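Local coordinates for protein Alpha/beta hydrolase (Xanthomonas campestris pv. campestris, PDB 2QJW) that probably acts as a hydrolase of the alpha/beta superfamily, with no specific substrate assigned, at residues R98-L102 and A168-L172; P121-V125 and S146-L150. All coordinates share one frame; numbering follows the deposited sequence. Where two conformers were deposited one is given.

Interaction 1 (R98-L102 and A168-L172); sequences RALFL and AFAEL
Phe-101, on the strand 99-102, faces Phe-169, on the helix 168-172, and their CA atoms are 6.5 Å apart. The helix runs antiparallel to the strand, at 175°, with a closest axis approach of 9.4 Å. This is the layered packing of an alpha/beta hydrolase fold: the helix 162-174, last in the chain, lies over one side of the parallel sheet. No hydrogen bond passes between the two segments, so the contact is made mainly by apolar side chains.

Phe-101 makes the largest single contribution. Its CG stands anti to the backbone N (chi1 -176°), and the ring reaches from the sheet to Ala-168 and Phe-169. Phe-169 CB sits almost squarely over the centre of that ring, 3.9 Å from the centroid, a CH-pi contact that covers one face. Ala-168 comes from another direction: its CB meets the ring edge at CE1, 3.8 Å away. The two phenylalanine rings cross obliquely, with planes at 43° and centroids 5.0 Å apart, neither stacked nor edge-to-face. Beyond the pair, Phe-169 also touches Val-77 and Ala-79 of strand 76-81 and Leu-25 and Val-28 of helix 20-31.

One turn further along, Leu-172 points back at the sheet with its two methyl branches against Ala-99 and Phe-101. Both branches approach Ala-99 CB, at 4.1 Å, and CD2 also rests against Phe-101 CB and lies near the carbonyl O of Leu-100. Leu-100 itself turns to the other side of the sheet. The tightest touch of the whole interface is where the two aromatic side chains meet: Phe-169 CD1 lies 3.4 Å from Phe-101 CG.

Interaction 2 (P121-V125 and S146-L150); sequences PISIV and SARLL
Ile-124 and Leu-149 stand side by side on one face of the sheet, their side chains set at a slant to each other, with Ile-124 CG2 3.6 Å from Leu-149 CD1. Leu-149 has CG anti to its backbone N (chi1 179°), and its CD1 branch swings back toward the isoleucine. The two branches of Ile-124 divide the work: CG2 takes the leucine, while the CG1 arm runs the other way and sets CD1 3.9 Å from Ala-147 CB. Ala-147 CB also meets Ile-122 CG2, at 3.9 Å, so a single alanine fits against two isoleucines. Helix 135-145 covers this face, with Val-138, Trp-141 and Ala-142 touching Ile-124 and Ile-139 touching Leu-149.

The opposite face carries Ser-123, Val-125, Arg-148 and Leu-150. Contact there is looser: Val-125 CG2 approaches Leu-150 CD2 to 4.2 Å, and the arginine, bent at chi3, leads its end away from the neighbouring strand.

Between the two faces the strands run parallel, 13° apart, and pair Ser-123 with Arg-148, Ile-124 with Leu-149 and Val-125 with Leu-150. Arg-148 N donates to Ile-122 O and Ile-124 N to Arg-148 O. The third bond is the straightest, from Leu-150 N to Ile-124 O at 2.9 Å, with 165° at the hydrogen. Ile-124 thus uses both its N-H and its carbonyl to hold the last strand.

Leu-149 and Leu-150 also join an antiparallel ladder with a strand of the second subunit, carrying the sheet across the dimer interface. Ser-146, the first residue past the helix, closes it in a Schellman motif with positive phi and turns the chain into strand 148-152. Strand 122-127, helix 135-145 and strand 148-152 together make a classic beta-alpha-beta crossover, at the outermost strand of this chain's alpha/beta hydrolase sheet.

Overall arrangement
The centres of the two interactions lie about 8 Å apart, and strand 99-103 and strand 122-127 join them as sheet neighbours. Probable hydrogen bonds link Leu-102 N to Ser-123 O and Leu-100 N to Pro-121 O, each 2.9 Å. Interaction 1 attaches the final helix to one side of the sheet; interaction 2 adds the outermost strand of the chain, with its crossover helix on the other side. Phe-101 bridges them, its CD1 lying 3.5 Å from Ser-123 O. Its side chain is also near, without touching, a probable nucleophile elbow around Ser-82, which with His-156 and Asp-130 probably forms a Ser-His-Asp triad, as in other alpha/beta hydrolases.

Interaction 1 (R98-L102 and A168-L172)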
loop_
_atom_site.group_PDB
_atom_site.type_symbol
_atom_site.label_atom_id
_atom_site.label_comp_id
_atom_site.label_asym_id
_atom_site.label_seq_id
_atom_site.Cartn_x
_atom_site.Cartn_y
_atom_site.Cartn_z
ATOM N N ARG A 98 19.220 -7.260 -1.726
ATOM C CA ARG A 98 19.032 -6.008 -1.057
ATOM C C ARG A 98 17.588 -5.798 -0.582
ATOM O O ARG A 98 17.324 -5.263 0.472
ATOM C CB ARG A 98 19.462 -4.820 -1.956
ATOM C CG ARG A 98 19.356 -3.489 -1.308
ATOM C CD ARG A 98 20.219 -3.327 -0.080
ATOM N NE ARG A 98 19.969 -2.126 0.674
ATOM C CZ ARG A 98 19.112 -1.966 1.651
ATOM N NH1 ARG A 98 18.282 -2.920 2.037
ATOM N NH2 ARG A 98 19.032 -0.792 2.253
ATOM N N ALA A 99 16.670 -6.195 -1.458
ATOM C CA ALA A 99 15.208 -5.994 -1.240
ATOM C C ALA A 99 14.459 -6.771 -2.295
ATOM O O ALA A 99 15.028 -7.175 -3.306
ATOM C CB ALA A 99 14.821 -4.517 -1.337
ATOM N N LEU A 100 13.168 -6.960 -2.025
ATOM C CA LEU A 100 12.306 -7.799 -2.840
ATOM C C LEU A 100 10.969 -7.122 -3.113
ATOM O O LEU A 100 10.279 -6.726 -2.162
ATOM C CB LEU A 100 12.073 -9.083 -2.072
ATOM C CG LEU A 100 11.372 -10.263 -2.708
ATOM C CD1 LEU A 100 12.120 -10.763 -4.020
ATOM C CD2 LEU A 100 11.204 -11.385 -1.662
ATOM N N PHE A 101 10.576 -7.043 -4.392
ATOM C CA PHE A 101 9.319 -6.437 -4.803
ATOM C C PHE A 101 8.474 -7.496 -5.499
ATOM O O PHE A 101 8.878 -8.032 -6.543
ATOM C CB PHE A 101 9.491 -5.228 -5.717
ATOM C CG PHE A 101 8.211 -4.570 -6.049
ATOM C CD1 PHE A 101 7.570 -3.827 -5.117
ATOM C CD2 PHE A 101 7.651 -4.716 -7.285
ATOM C CE1 PHE A 101 6.372 -3.180 -5.436
ATOM C CE2 PHE A 101 6.441 -4.105 -7.594
ATOM C CZ PHE A 101 5.791 -3.342 -6.670
ATOM N N LEU A 102 7.329 -7.804 -4.916
ATOM C CA LEU A 102 6.515 -8.915 -5.423
ATOM C C LEU A 102 5.145 -8.471 -5.803
ATOM O O LEU A 102 4.386 -8.003 -4.990
ATOM C CB LEU A 102 6.381 -9.954 -4.344
ATOM C CG LEU A 102 7.626 -10.462 -3.618
ATOM C CD1 LEU A 102 7.348 -11.518 -2.508
ATOM C CD2 LEU A 102 8.602 -11.060 -4.639
ATOM N N ALA A 168 4.792 1.866 -6.059
ATOM C CA ALA A 168 5.190 1.074 -4.886
ATOM C C ALA A 168 6.639 0.620 -5.089
ATOM O O ALA A 168 7.413 0.626 -4.160
ATOM C CB ALA A 168 4.269 -0.126 -4.674
ATOM N N PHE A 169 6.997 0.189 -6.301
ATOM C CA PHE A 169 8.373 -0.203 -6.544
ATOM C C PHE A 169 9.346 0.967 -6.364
ATOM O O PHE A 169 10.438 0.816 -5.784
ATOM C CB PHE A 169 8.499 -0.792 -7.953
ATOM C CG PHE A 169 9.834 -1.416 -8.260
ATOM C CD1 PHE A 169 10.423 -2.311 -7.401
ATOM C CD2 PHE A 169 10.423 -1.168 -9.495
ATOM C CE1 PHE A 169 11.646 -2.875 -7.750
ATOM C CE2 PHE A 169 11.643 -1.747 -9.829
ATOM C CZ PHE A 169 12.219 -2.559 -8.974
ATOM N N ALA A 170 8.977 2.125 -6.887
ATOM C CA ALA A 170 9.785 3.299 -6.712
ATOM C C ALA A 170 10.009 3.607 -5.263
ATOM O O ALA A 170 11.101 3.999 -4.849
ATOM C CB ALA A 170 9.059 4.509 -7.419
ATOM N N GLU A 171 8.969 3.508 -4.464
ATOM C CA GLU A 171 9.074 3.766 -3.043
ATOM C C GLU A 171 10.021 2.817 -2.334
ATOM O O GLU A 171 10.731 3.204 -1.364
ATOM C CB GLU A 171 7.699 3.675 -2.419
ATOM C CG GLU A 171 6.854 4.882 -2.744
ATOM C CD GLU A 171 5.367 4.633 -2.578
ATOM O OE1 GLU A 171 4.961 3.564 -2.052
ATOM O OE2 GLU A 171 4.600 5.519 -3.004
ATOM N N LEU A 172 10.018 1.564 -2.792
ATOM C CA LEU A 172 10.959 0.576 -2.277
ATOM C C LEU A 172 12.363 0.984 -2.678
ATOM O O LEU A 172 13.236 1.085 -1.784
ATOM C CB LEU A 172 10.678 -0.819 -2.812
ATOM C CG LEU A 172 11.659 -1.876 -2.320
ATOM C CD1 LEU A 172 11.571 -2.142 -0.844
ATOM C CD2 LEU A 172 11.401 -3.158 -3.091
#

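Interaction 2 (P121-V125 and S146-L150)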
loop_
_atom_site.group_PDB
_atom_site.type_symbol
_atom_site.label_atom_id
_atom_site.label_comp_id
_atom_site.label_asym_id
_atom_site.label_seq_id
_atom_site.Cartn_x
_atom_site.Cartn_y
_atom_site.Cartn_z
ATOM N N PRO A 121 14.000 -6.216 3.220
ATOM C CA PRO A 121 12.751 -5.462 2.910
ATOM C C PRO A 121 11.954 -6.127 1.780
ATOM O O PRO A 121 12.531 -6.492 0.747
ATOM C CB PRO A 121 13.255 -4.132 2.516
ATOM C CG PRO A 121 14.616 -4.014 3.231
ATOM C CD PRO A 121 15.196 -5.355 3.196
ATOM N N ILE A 122 10.678 -6.358 2.044
ATOM C CA ILE A 122 9.741 -6.948 1.073
ATOM C C ILE A 122 8.572 -6.005 0.922
ATOM O O ILE A 122 8.015 -5.560 1.941
ATOM C CB ILE A 122 9.239 -8.322 1.513
ATOM C CG1 ILE A 122 10.443 -9.286 1.712
ATOM C CG2 ILE A 122 8.207 -8.881 0.544
ATOM C CD1 ILE A 122 10.070 -10.585 2.440
ATOM N N SER A 123 8.233 -5.689 -0.326
ATOM C CA SER A 123 7.063 -4.888 -0.658
ATOM C C SER A 123 6.243 -5.682 -1.659
ATOM O O SER A 123 6.791 -6.151 -2.637
ATOM C CB SER A 123 7.463 -3.541 -1.188
ATOM O OG SER A 123 6.364 -2.767 -1.561
ATOM N N ILE A 124 4.941 -5.801 -1.397
ATOM C CA ILE A 124 4.039 -6.640 -2.162
ATOM C C ILE A 124 2.902 -5.778 -2.657
ATOM O O ILE A 124 2.372 -4.946 -1.910
ATOM C CB ILE A 124 3.471 -7.813 -1.290
ATOM C CG1 ILE A 124 4.590 -8.640 -0.641
ATOM C CG2 ILE A 124 2.501 -8.689 -2.100
ATOM C CD1 ILE A 124 4.062 -9.482 0.512
ATOM N N VAL A 125 2.513 -6.004 -3.899
ATOM C CA VAL A 125 1.260 -5.460 -4.474
ATOM C C VAL A 125 0.390 -6.658 -4.821
ATOM O O VAL A 125 0.800 -7.466 -5.623
ATOM C CB VAL A 125 1.428 -4.531 -5.684
ATOM C CG1 VAL A 125 0.077 -4.013 -6.190
ATOM C CG2 VAL A 125 2.336 -3.383 -5.268
ATOM N N SER A 146 5.653 -9.289 8.553
ATOM C CA SER A 146 5.380 -7.860 8.569
ATOM C C SER A 146 5.858 -7.207 7.257
ATOM O O SER A 146 6.318 -6.099 7.271
ATOM C CB SER A 146 6.006 -7.183 9.786
ATOM O OG SER A 146 5.526 -7.793 10.995
ATOM N N ALA A 147 5.639 -7.845 6.083
ATOM C CA ALA A 147 6.043 -7.279 4.806
ATOM C C ALA A 147 5.088 -6.187 4.439
ATOM O O ALA A 147 3.909 -6.229 4.811
ATOM C CB ALA A 147 5.981 -8.317 3.696
ATOM N N ARG A 148 5.571 -5.119 3.810
ATOM C CA ARG A 148 4.692 -4.057 3.334
ATOM C C ARG A 148 3.772 -4.706 2.300
ATOM O O ARG A 148 4.227 -5.410 1.415
ATOM C CB ARG A 148 5.411 -2.837 2.778
ATOM C CG ARG A 148 4.498 -1.659 2.450
ATOM C CD ARG A 148 5.250 -0.422 2.100
ATOM N NE ARG A 148 6.040 -0.009 3.249
ATOM C CZ ARG A 148 6.756 1.106 3.327
ATOM N NH1 ARG A 148 6.793 1.976 2.332
ATOM N NH2 ARG A 148 7.508 1.307 4.404
ATOM N N LEU A 149 2.488 -4.384 2.422
ATOM C CA LEU A 149 1.451 -4.967 1.548
ATOM C C LEU A 149 0.492 -3.908 1.106
ATOM O O LEU A 149 -0.118 -3.248 1.918
ATOM C CB LEU A 149 0.691 -6.069 2.251
ATOM C CG LEU A 149 -0.443 -6.760 1.472
ATOM C CD1 LEU A 149 -0.005 -7.351 0.168
ATOM C CD2 LEU A 149 -1.030 -7.874 2.378
ATOM N N LEU A 150 0.355 -3.794 -0.210
ATOM C CA LEU A 150 -0.642 -2.916 -0.877
ATOM C C LEU A 150 -1.651 -3.763 -1.610
ATOM O O LEU A 150 -1.258 -4.581 -2.431
ATOM C CB LEU A 150 0.008 -1.963 -1.890
ATOM C CG LEU A 150 -0.906 -1.025 -2.642
ATOM C CD1 LEU A 150 -1.424 0.002 -1.648
ATOM C CD2 LEU A 150 -0.170 -0.330 -3.790
#